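Local coordinates for protein Rho-class glutathione S-transferase (Laternula elliptica, PDB 3QAV) that probably transfers glutathione onto electrophilic substrates, as a cytosolic glutathione S-transferase that pairs with a second copy of itself, at residues E90-C95 and D185-P190; Y97-Y102 and P106-D111. One frame throughout, in Å; residues are numbered along the deposited sequence.

How the interactions relate
Both interactions draw on helix 91-101, one near its start and the other at its end, with their centres about 13 Å apart. Interaction 1 is the buried one, about 6 Å from the centre of the chain, where 90-95 meets helix 183-197 across the interface of the two domains; a ring meets a threonine hydroxyl and methyl and a cysteine sulfur, with no hydrogen bond between the segments. Interaction 2 lies farther out, about 18 Å from the chain centre, and is partly buried. There a carboxylate takes a backbone N-H of 106-111, the linker running on to helix 112-124. Residues of both contacts also touch the second subunit.

Interaction 1: residues E90-C95 and D185-P190; sequences ESTAIC and DVFFFP
The interface between the thioredoxin-like N-terminal domain and the all-helical C-terminal domain is bridged here by Phe187, whose ring reaches from helix 183-197 to Thr92 and Cys95 at the start of helix 91-101. The backbones stay well apart, with the CA atoms of Thr92 and Phe187 8.7 Å from each other, so the aromatic side chain does the spanning. Its CG stands anti to the carbonyl carbon (chi1 -75°), and the ring extends toward the other helix although the CB does not point straight at it. Thr92 meets the far end of the ring, the two side chains crossing at about a right angle. Thr92 OG1 lies obliquely off the ring, 3.5 Å from Phe187 CE2, while its methyl CG2 comes in at the edge, in the ring plane, 4.0 Å from Phe187 CZ. The hydroxyl has its polar partner elsewhere: OG1 is hydrogen-bonded to the ammonium group of Lys40 on helix 36-47, and that same lysine makes a cation-pi contact with Phe187. Replacing Thr92 by alanine takes away both OG1 and CG2, and would probably leave Lys40 without this hydroxyl and a gap beside the CZ end of the Phe187 ring. Glutathione S-transferases bind glutathione largely through the N-terminal domain, and Ser91, one residue before Thr92, is a glutathione-binding residue; its own OG is hydrogen-bonded to Pro37 O. One turn along, Cys95 supplies a looser sulfur-aromatic contact. Cys95 SG sits 5.5 Å from the centroid of the Phe187 ring, 55° off the ring normal, and its nearest ring atom is Phe187 CE1 at 4.4 Å. Met122 and Thr125 also pack on Phe187, and Phe123 of the second subunit lies against Thr92.

Interaction 2: residues Y97-Y102 and P106-D111; sequences YLEEKY and PLFPSD
With CG anti to the backbone N (chi1 174°) and the chain then bent at chi2, Glu99 swings its carboxylate off helix 91-101 onto the backbone of Pro106, Leu107 and Phe108. These residues belong to the linker between the N-terminal and C-terminal domains of the glutathione S-transferase fold, running from this helix to helix 112-124, and the carboxylate ties the linker back to the helix. Leu107 N is the donor to both oxygens, a bifurcated bond: 3.2 Å to Glu99 OE1, with the straighter N-H angle of 160°, and 3.1 Å to Glu99 OE2. Both oxygens are met on their syn sides, with the nitrogen somewhat out of the carboxylate plane. OE1 also forms a salt bridge with Lys48, a positive charge that probably steadies the carboxylate as an anion. Around these bonds the carboxylate oxygens also lie against carbon. Glu99 OE1 lies 3.7 Å from Leu107 CB, and Glu99 OE2 approaches Pro106 CA to 3.5 Å. Leu107 itself packs on Val44 and Met183, bringing the linker against both domains. The next residue after Glu99, Glu100, forms a salt bridge with Arg115 of the second subunit. The Phe108 ring runs obliquely to Glu99, its plane 50° from that of the carboxylate; OE2 lies at the ring edge, while Glu99 CG rests 3.7 Å from Phe108 CD1.

Interaction 1: residues E90-C95 and D185-P190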
# COMPACT_ATOMS: atom_id res chain seq x y z
N GLU A 90 5.77 9.60 -0.99
CA GLU A 90 5.18 8.30 -1.29
C GLU A 90 4.73 8.24 -2.75
O GLU A 90 3.95 9.09 -3.21
CB GLU A 90 4.00 8.01 -0.37
CG GLU A 90 4.37 7.62 1.06
CD GLU A 90 5.17 6.32 1.14
OE1 GLU A 90 4.88 5.39 0.35
OE2 GLU A 90 6.07 6.24 2.00
N SER A 91 5.23 7.24 -3.47
CA SER A 91 4.89 7.04 -4.87
C SER A 91 3.39 7.17 -5.17
O SER A 91 2.99 7.86 -6.12
CB SER A 91 5.38 5.67 -5.32
OG SER A 91 4.76 5.28 -6.54
N THR A 92 2.56 6.51 -4.37
CA THR A 92 1.12 6.56 -4.59
C THR A 92 0.59 7.97 -4.34
O THR A 92 -0.27 8.46 -5.08
CB THR A 92 0.41 5.54 -3.67
OG1 THR A 92 0.84 4.22 -4.03
CG2 THR A 92 -1.12 5.63 -3.82
N ALA A 93 1.13 8.64 -3.33
CA ALA A 93 0.70 10.00 -3.02
C ALA A 93 1.07 10.93 -4.16
O ALA A 93 0.31 11.83 -4.49
CB ALA A 93 1.35 10.47 -1.72
N ILE A 94 2.25 10.73 -4.74
CA ILE A 94 2.70 11.56 -5.84
C ILE A 94 1.72 11.41 -7.02
O ILE A 94 1.29 12.40 -7.61
CB ILE A 94 4.12 11.16 -6.29
CG1 ILE A 94 5.14 11.55 -5.21
CG2 ILE A 94 4.45 11.82 -7.61
CD1 ILE A 94 6.52 10.97 -5.45
N CYS A 95 1.39 10.17 -7.34
CA CYS A 95 0.47 9.87 -8.43
C CYS A 95 -0.89 10.51 -8.20
O CYS A 95 -1.46 11.10 -9.11
CB CYS A 95 0.31 8.36 -8.61
SG CYS A 95 1.81 7.59 -9.29
N ASP A 185 -3.10 0.61 -14.45
CA ASP A 185 -2.04 0.07 -15.29
C ASP A 185 -0.68 0.66 -14.92
O ASP A 185 0.36 0.03 -15.11
CB ASP A 185 -2.34 0.33 -16.76
CG ASP A 185 -3.59 -0.39 -17.21
OD1 ASP A 185 -4.65 0.26 -17.34
OD2 ASP A 185 -3.51 -1.63 -17.42
N VAL A 186 -0.70 1.86 -14.37
CA VAL A 186 0.52 2.53 -13.95
C VAL A 186 1.13 1.73 -12.79
O VAL A 186 2.35 1.59 -12.68
CB VAL A 186 0.21 3.96 -13.45
CG1 VAL A 186 1.38 4.51 -12.67
CG2 VAL A 186 -0.12 4.86 -14.63
N PHE A 187 0.26 1.21 -11.94
CA PHE A 187 0.71 0.43 -10.79
C PHE A 187 1.04 -1.00 -11.18
O PHE A 187 2.02 -1.57 -10.71
CB PHE A 187 -0.39 0.39 -9.71
CG PHE A 187 -0.54 1.68 -8.93
CD1 PHE A 187 -0.72 2.89 -9.59
CD2 PHE A 187 -0.52 1.67 -7.54
CE1 PHE A 187 -0.88 4.08 -8.87
CE2 PHE A 187 -0.68 2.85 -6.81
CZ PHE A 187 -0.86 4.05 -7.48
N PHE A 188 0.22 -1.57 -12.04
CA PHE A 188 0.39 -2.96 -12.44
C PHE A 188 1.56 -3.30 -13.35
O PHE A 188 2.39 -4.13 -13.02
CB PHE A 188 -0.91 -3.44 -13.10
CG PHE A 188 -0.91 -4.90 -13.45
CD1 PHE A 188 -0.75 -5.87 -12.46
CD2 PHE A 188 -1.10 -5.31 -14.76
CE1 PHE A 188 -0.77 -7.22 -12.78
CE2 PHE A 188 -1.13 -6.67 -15.09
CZ PHE A 188 -0.96 -7.62 -14.10
N PHE A 189 1.61 -2.66 -14.51
CA PHE A 189 2.65 -2.93 -15.49
C PHE A 189 4.09 -3.00 -14.97
O PHE A 189 4.80 -3.96 -15.24
CB PHE A 189 2.58 -1.92 -16.63
CG PHE A 189 3.67 -2.09 -17.63
CD1 PHE A 189 3.61 -3.12 -18.57
CD2 PHE A 189 4.79 -1.26 -17.60
CE1 PHE A 189 4.66 -3.31 -19.46
CE2 PHE A 189 5.83 -1.44 -18.48
CZ PHE A 189 5.77 -2.47 -19.41
N PRO A 190 4.54 -1.97 -14.24
CA PRO A 190 5.92 -2.03 -13.75
C PRO A 190 6.22 -3.36 -13.05
O PRO A 190 7.32 -3.91 -13.16
CB PRO A 190 5.99 -0.85 -12.80
CG PRO A 190 5.12 0.17 -13.49
CD PRO A 190 3.92 -0.67 -13.91

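Interaction 2: residues Y97-Y102 and P106-D111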
# COMPACT_ATOMS: atom_id res chain seq x y z
N TYR A 97 -1.56 13.11 -6.31
CA TYR A 97 -1.40 14.57 -6.39
C TYR A 97 -1.38 15.05 -7.83
O TYR A 97 -1.98 16.07 -8.16
CB TYR A 97 -0.10 15.00 -5.71
CG TYR A 97 0.36 16.38 -6.12
CD1 TYR A 97 -0.26 17.53 -5.61
CD2 TYR A 97 1.39 16.54 -7.04
CE1 TYR A 97 0.14 18.80 -6.02
CE2 TYR A 97 1.80 17.81 -7.45
CZ TYR A 97 1.17 18.93 -6.94
OH TYR A 97 1.59 20.17 -7.36
N LEU A 98 -0.66 14.32 -8.68
CA LEU A 98 -0.54 14.67 -10.10
C LEU A 98 -1.89 14.58 -10.81
O LEU A 98 -2.21 15.41 -11.67
CB LEU A 98 0.47 13.77 -10.80
CG LEU A 98 1.94 13.88 -10.38
CD1 LEU A 98 2.75 12.87 -11.17
CD2 LEU A 98 2.47 15.30 -10.61
N GLU A 99 -2.67 13.55 -10.48
CA GLU A 99 -3.99 13.36 -11.09
C GLU A 99 -4.92 14.50 -10.68
O GLU A 99 -5.75 14.95 -11.47
CB GLU A 99 -4.58 12.02 -10.65
CG GLU A 99 -6.02 11.76 -11.12
CD GLU A 99 -6.15 11.65 -12.63
OE1 GLU A 99 -5.12 11.69 -13.33
OE2 GLU A 99 -7.29 11.52 -13.12
N GLU A 100 -4.77 14.96 -9.44
CA GLU A 100 -5.60 16.05 -8.92
C GLU A 100 -5.14 17.44 -9.36
O GLU A 100 -5.96 18.32 -9.63
CB GLU A 100 -5.64 15.98 -7.39
CG GLU A 100 -6.77 15.12 -6.84
CD GLU A 100 -6.74 15.04 -5.33
OE1 GLU A 100 -6.26 16.00 -4.69
OE2 GLU A 100 -7.21 14.01 -4.78
N LYS A 101 -3.83 17.64 -9.43
CA LYS A 101 -3.27 18.93 -9.82
C LYS A 101 -3.31 19.18 -11.33
O LYS A 101 -3.46 20.32 -11.76
CB LYS A 101 -1.83 19.04 -9.33
CG LYS A 101 -1.16 20.37 -9.65
CD LYS A 101 -1.80 21.52 -8.89
CE LYS A 101 -0.93 22.77 -8.97
NZ LYS A 101 -1.42 23.84 -8.05
N TYR A 102 -3.17 18.13 -12.12
CA TYR A 102 -3.19 18.26 -13.58
C TYR A 102 -4.29 17.35 -14.13
O TYR A 102 -4.03 16.24 -14.58
CB TYR A 102 -1.83 17.88 -14.16
CG TYR A 102 -0.66 18.63 -13.55
CD1 TYR A 102 -0.06 18.16 -12.38
CD2 TYR A 102 -0.17 19.80 -14.13
CE1 TYR A 102 1.02 18.85 -11.80
CE2 TYR A 102 0.90 20.49 -13.56
CZ TYR A 102 1.49 20.01 -12.40
OH TYR A 102 2.54 20.70 -11.83
N PRO A 106 -7.00 12.87 -17.66
CA PRO A 106 -7.39 11.98 -16.57
C PRO A 106 -7.01 10.50 -16.70
O PRO A 106 -7.23 9.88 -17.73
CB PRO A 106 -8.91 12.17 -16.49
CG PRO A 106 -9.28 12.48 -17.90
CD PRO A 106 -8.19 13.45 -18.32
N LEU A 107 -6.42 9.95 -15.64
CA LEU A 107 -6.04 8.55 -15.62
C LEU A 107 -7.12 7.75 -14.90
O LEU A 107 -6.94 6.57 -14.60
CB LEU A 107 -4.68 8.36 -14.93
CG LEU A 107 -3.50 8.94 -15.71
CD1 LEU A 107 -2.17 8.64 -15.01
CD2 LEU A 107 -3.49 8.35 -17.12
N PHE A 108 -8.23 8.42 -14.61
CA PHE A 108 -9.39 7.80 -13.98
C PHE A 108 -10.62 8.19 -14.81
O PHE A 108 -10.71 9.31 -15.31
CB PHE A 108 -9.63 8.33 -12.56
CG PHE A 108 -8.72 7.76 -11.52
CD1 PHE A 108 -7.47 8.33 -11.28
CD2 PHE A 108 -9.13 6.71 -10.72
CE1 PHE A 108 -6.66 7.86 -10.26
CE2 PHE A 108 -8.33 6.22 -9.69
CZ PHE A 108 -7.08 6.81 -9.46
N PRO A 109 -11.58 7.26 -14.98
CA PRO A 109 -12.78 7.61 -15.75
C PRO A 109 -13.63 8.50 -14.84
O PRO A 109 -13.25 8.73 -13.69
CB PRO A 109 -13.42 6.25 -16.01
CG PRO A 109 -13.01 5.45 -14.81
CD PRO A 109 -11.56 5.82 -14.66
N SER A 110 -14.77 8.98 -15.32
CA SER A 110 -15.59 9.87 -14.49
C SER A 110 -16.61 9.14 -13.61
O SER A 110 -16.92 9.59 -12.51
CB SER A 110 -16.31 10.91 -15.36
OG SER A 110 -17.21 10.30 -16.27
N ASP A 111 -17.13 8.02 -14.10
CA ASP A 111 -18.12 7.28 -13.34
C ASP A 111 -17.51 6.72 -12.05
O ASP A 111 -16.57 5.92 -12.07
CB ASP A 111 -18.69 6.15 -14.20
CG ASP A 111 -19.81 5.39 -13.51
OD1 ASP A 111 -20.63 4.77 -14.22
OD2 ASP A 111 -19.87 5.39 -12.26